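Local coordinates for B12-binding domain-containing protein (PDB 6WTE) that is a cobalamin-binding radical SAM methyltransferase, TsrM, that holds a [4Fe-4S] cluster and catalyses its methyl transfer by a non-radical route, at residues A[430-433]-A[434-438]; A[475-479]-A[480-484]. All blocks are in the same frame, centred on the assembly; numbering follows the deposited sequence. Where two conformers were deposited one is given.

How the contacts relate
Contact 1 comes first along the chain, in the loop that leaves helix 418-427 and runs into strand 436-437; contact 2 follows it, where strand 475-476 gives way to a short 3-10 turn. Their centres lie 11 Å apart, each about 26 Å from the centre of the chain and on the same side of it. Strands 436-437 and 475-476 are antiparallel neighbours in the mixed sheet, joined by probable hydrogen bonds from Cys475 N to Gln437 O (2.8 Å) and from Phe477 N to Gly435 O (3.0 Å). Strand 475-476 lies between 436-437 and 404-412, antiparallel to both, so both turns belong to an extension of the radical SAM core's sheet, away from the cobalamin and cluster sites.

Contact 1: A[430-433]-A[434-438]; sequences VRTA and PGLQS
Leu436, the last residue of the turn, reaches back alongside the incoming chain to Thr432 and Ala433, meeting them with different atoms. The backbone evidence is a type II beta turn from Ala433 to Leu436, closed by Leu436 N donating to Ala433 O at 3.2 Å with an N-H...O angle of 162°; the donor is tilted 35° from the carbonyl plane. Pro434 and Gly435 fill the two middle positions. Gly435 has a positive phi, where a side chain would press on the preceding carbonyl oxygen, so glycine suits this place.

Leu436 CB lies 3.3 Å from the same Ala433 O that its backbone nitrogen grips. Its CG stands anti to the backbone N (chi1 -150°), and from there CD2 reaches Thr432 OG1 at 3.8 Å, the two side chains sliding past each other in opposite directions. Thr432 OG1 is itself anti to its backbone N, and its polar partner is Ile445 O, to which it is hydrogen-bonded; toward Leu436 it makes van der Waals contact alone. Beside the Ala433-Pro434 peptide, the Ala433 methyl CB packs on the ring at Pro434 CD, 3.7 Å away.

Leu436 also touches Leu413, Ile445 and Val474, and Ile423 and Cys427 of helix 418-427, which Ala433 also touches. The chemistry thus divides the work: one nearly straight backbone bond fixes the turn, while apolar contacts fasten it to the helix and the hydroxyl of Thr432 ties it to the neighbouring loop at Ile445.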
loop_
_atom_site.group_PDB
_atom_site.type_symbol
_atom_site.label_atom_id
_atom_site.label_comp_id
_atom_site.label_asym_id
_atom_site.label_seq_id
_atom_site.Cartn_x
_atom_site.Cartn_y
_atom_site.Cartn_z
ATOM N N VAL A 430 22.863 -3.510 -21.040
ATOM C CA VAL A 430 23.797 -4.392 -21.744
ATOM C C VAL A 430 24.233 -5.589 -20.902
ATOM O O VAL A 430 24.911 -6.492 -21.403
ATOM C CB VAL A 430 25.044 -3.614 -22.210
ATOM C CG1 VAL A 430 24.654 -2.471 -23.151
ATOM C CG2 VAL A 430 25.827 -3.094 -21.012
ATOM N N ARG A 431 23.880 -5.606 -19.622
ATOM C CA ARG A 431 24.307 -6.676 -18.732
ATOM C C ARG A 431 23.282 -6.827 -17.619
ATOM O O ARG A 431 22.402 -5.986 -17.442
ATOM C CB ARG A 431 25.692 -6.386 -18.146
ATOM C CG ARG A 431 25.749 -5.032 -17.468
ATOM C CD ARG A 431 27.110 -4.715 -16.886
ATOM N NE ARG A 431 27.146 -3.329 -16.436
ATOM C CZ ARG A 431 27.607 -2.321 -17.167
ATOM N NH1 ARG A 431 28.091 -2.546 -18.379
ATOM N NH2 ARG A 431 27.590 -1.089 -16.680
ATOM N N THR A 432 23.406 -7.914 -16.864
ATOM C CA THR A 432 22.587 -8.060 -15.671
ATOM C C THR A 432 23.346 -7.510 -14.463
ATOM O O THR A 432 24.539 -7.205 -14.530
ATOM C CB THR A 432 22.185 -9.519 -15.441
ATOM O OG1 THR A 432 21.098 -9.573 -14.500
ATOM C CG2 THR A 432 23.358 -10.317 -14.898
ATOM N N ALA A 433 22.630 -7.349 -13.359
ATOM C CA ALA A 433 23.238 -6.822 -12.152
ATOM C C ALA A 433 23.200 -7.870 -11.049
ATOM O O ALA A 433 22.246 -8.651 -10.970
ATOM C CB ALA A 433 22.517 -5.553 -11.685
ATOM N N PRO A 434 24.211 -7.913 -10.180
ATOM C CA PRO A 434 24.185 -8.888 -9.085
ATOM C C PRO A 434 22.928 -8.744 -8.242
ATOM O O PRO A 434 22.447 -7.639 -7.987
ATOM C CB PRO A 434 25.442 -8.551 -8.274
ATOM C CG PRO A 434 26.365 -7.901 -9.258
ATOM C CD PRO A 434 25.468 -7.141 -10.209
ATOM N N GLY A 435 22.396 -9.878 -7.815
ATOM C CA GLY A 435 21.257 -9.886 -6.928
ATOM C C GLY A 435 19.912 -9.794 -7.611
ATOM O O GLY A 435 18.893 -10.025 -6.952
ATOM N N LEU A 436 19.881 -9.456 -8.900
ATOM C CA LEU A 436 18.640 -9.427 -9.663
ATOM C C LEU A 436 18.109 -10.844 -9.847
ATOM O O LEU A 436 18.863 -11.764 -10.172
ATOM C CB LEU A 436 18.902 -8.778 -11.019
ATOM C CG LEU A 436 17.835 -8.003 -11.771
ATOM C CD1 LEU A 436 17.230 -6.970 -10.854
ATOM C CD2 LEU A 436 18.505 -7.332 -12.943
ATOM N N GLN A 437 16.800 -11.016 -9.670
ATOM C CA GLN A 437 16.215 -12.349 -9.700
ATOM C C GLN A 437 14.760 -12.263 -10.137
ATOM O O GLN A 437 14.056 -11.300 -9.822
ATOM C CB GLN A 437 16.305 -13.021 -8.320
ATOM C CG GLN A 437 16.018 -14.527 -8.288
ATOM C CD GLN A 437 14.530 -14.874 -8.190
ATOM O OE1 GLN A 437 13.699 -14.034 -7.851
ATOM N NE2 GLN A 437 14.199 -16.125 -8.484
ATOM N N SER A 438 14.314 -13.294 -10.849
ATOM C CA SER A 438 12.893 -13.491 -11.105
ATOM C C SER A 438 12.639 -14.976 -11.291
ATOM O O SER A 438 13.416 -15.662 -11.961
ATOM C CB SER A 438 12.406 -12.731 -12.343
ATOM O OG SER A 438 11.015 -12.946 -12.518
#

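Contact 2: A[475-479]-A[480-484]; sequences CYFSP and GLLPD
The ring of Phe477 meets two successive leucines in different ways. Leu482 CD2 comes to the ring edge, in its plane, 3.7 Å from Phe477 CD2, whereas Leu481 approaches obliquely, its CD1 3.5 Å from Phe477 CZ, with the two side chains crossing at about a right angle. Phe477 CG stands anti to the backbone N (chi1 -168°), which extends the ring alongside the turn, to the side chains of both leucines. Trp495 of helix 491-503 also meets this ring, the planes at about 45°. An alanine at Phe477 would remove the ring and is likely to leave Leu481 and Leu482 without the surface that joins them to the strand end.

In the backbone, Leu481 N donates to Ser478 O at 3.0 Å and Leu482 N to Pro479 O at 3.3 Å, both donors standing above the carbonyl planes. Ser478 OG accepts from Gly480 N at 3.1 Å, with a bent N-H...O angle of 140°, and also bonds to Glu385 O, tying the turn to the loop before helix 387-398. Two successive i to i+3 backbone bonds identify a short 3-10 turn that follows strand 475-476 just beyond Phe477, at the margin of the radical SAM core's sheet.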
loop_
_atom_site.group_PDB
_atom_site.type_symbol
_atom_site.label_atom_id
_atom_site.label_comp_id
_atom_site.label_asym_id
_atom_site.label_seq_id
_atom_site.Cartn_x
_atom_site.Cartn_y
_atom_site.Cartn_z
ATOM N N CYS A 475 13.118 -8.870 -8.794
ATOM C CA CYS A 475 13.434 -8.758 -7.374
ATOM C C CYS A 475 14.925 -8.539 -7.181
ATOM O O CYS A 475 15.736 -8.815 -8.068
ATOM C CB CYS A 475 13.036 -10.016 -6.598
ATOM S SG CYS A 475 11.279 -10.392 -6.716
ATOM N N TYR A 476 15.272 -8.054 -5.991
ATOM C CA TYR A 476 16.644 -8.031 -5.508
ATOM C C TYR A 476 16.733 -8.864 -4.238
ATOM O O TYR A 476 15.851 -8.795 -3.376
ATOM C CB TYR A 476 17.135 -6.610 -5.203
ATOM C CG TYR A 476 18.560 -6.601 -4.687
ATOM C CD1 TYR A 476 19.634 -6.565 -5.564
ATOM C CD2 TYR A 476 18.831 -6.651 -3.321
ATOM C CE1 TYR A 476 20.934 -6.572 -5.111
ATOM C CE2 TYR A 476 20.130 -6.660 -2.852
ATOM C CZ TYR A 476 21.181 -6.617 -3.751
ATOM O OH TYR A 476 22.473 -6.628 -3.287
ATOM N N PHE A 477 17.794 -9.656 -4.141
ATOM C CA PHE A 477 18.116 -10.395 -2.931
ATOM C C PHE A 477 19.630 -10.458 -2.821
ATOM O O PHE A 477 20.299 -10.867 -3.771
ATOM C CB PHE A 477 17.510 -11.801 -2.968
ATOM C CG PHE A 477 17.545 -12.513 -1.653
ATOM C CD1 PHE A 477 16.996 -11.931 -0.516
ATOM C CD2 PHE A 477 18.116 -13.770 -1.551
ATOM C CE1 PHE A 477 17.023 -12.587 0.700
ATOM C CE2 PHE A 477 18.147 -14.435 -0.332
ATOM C CZ PHE A 477 17.599 -13.844 0.791
ATOM N N SER A 478 20.153 -10.049 -1.674
ATOM C CA SER A 478 21.590 -9.915 -1.501
ATOM C C SER A 478 22.311 -11.203 -1.889
ATOM O O SER A 478 21.988 -12.274 -1.356
ATOM C CB SER A 478 21.923 -9.574 -0.054
ATOM O OG SER A 478 23.330 -9.617 0.120
ATOM N N PRO A 479 23.301 -11.141 -2.782
ATOM C CA PRO A 479 24.120 -12.330 -3.047
ATOM C C PRO A 479 24.826 -12.860 -1.810
ATOM O O PRO A 479 25.239 -14.026 -1.800
ATOM C CB PRO A 479 25.119 -11.837 -4.105
ATOM C CG PRO A 479 24.391 -10.711 -4.790
ATOM C CD PRO A 479 23.612 -10.030 -3.697
ATOM N N GLY A 480 24.986 -12.044 -0.767
ATOM C CA GLY A 480 25.545 -12.544 0.478
ATOM C C GLY A 480 24.690 -13.585 1.173
ATOM O O GLY A 480 25.175 -14.235 2.110
ATOM N N LEU A 481 23.437 -13.758 0.752
ATOM C CA LEU A 481 22.534 -14.716 1.372
ATOM C C LEU A 481 22.280 -15.948 0.513
ATOM O O LEU A 481 21.482 -16.805 0.907
ATOM C CB LEU A 481 21.195 -14.048 1.706
ATOM C CG LEU A 481 21.212 -12.982 2.801
ATOM C CD1 LEU A 481 19.798 -12.514 3.125
ATOM C CD2 LEU A 481 21.892 -13.517 4.045
ATOM N N LEU A 482 22.929 -16.063 -0.638
ATOM C CA LEU A 482 22.706 -17.219 -1.486
ATOM C C LEU A 482 23.919 -18.143 -1.474
ATOM O O LEU A 482 25.049 -17.691 -1.270
ATOM C CB LEU A 482 22.403 -16.804 -2.931
ATOM C CG LEU A 482 21.074 -16.078 -3.160
ATOM C CD1 LEU A 482 20.790 -15.936 -4.648
ATOM C CD2 LEU A 482 19.939 -16.807 -2.461
ATOM N N PRO A 483 23.717 -19.446 -1.697
ATOM C CA PRO A 483 24.863 -20.348 -1.880
ATOM C C PRO A 483 25.660 -19.994 -3.125
ATOM O O PRO A 483 25.316 -19.045 -3.837
ATOM C CB PRO A 483 24.210 -21.732 -2.005
ATOM C CG PRO A 483 22.856 -21.576 -1.382
ATOM C CD PRO A 483 22.436 -20.173 -1.684
ATOM N N ASP A 484 26.723 -20.739 -3.398
ATOM C CA ASP A 484 27.531 -20.457 -4.575
ATOM C C ASP A 484 26.693 -20.658 -5.835
ATOM O O ASP A 484 25.978 -21.663 -5.945
ATOM C CB ASP A 484 28.769 -21.351 -4.609
ATOM C CG ASP A 484 29.840 -20.900 -3.631
ATOM O OD1 ASP A 484 29.604 -19.913 -2.901
ATOM O OD2 ASP A 484 30.921 -21.528 -3.595
#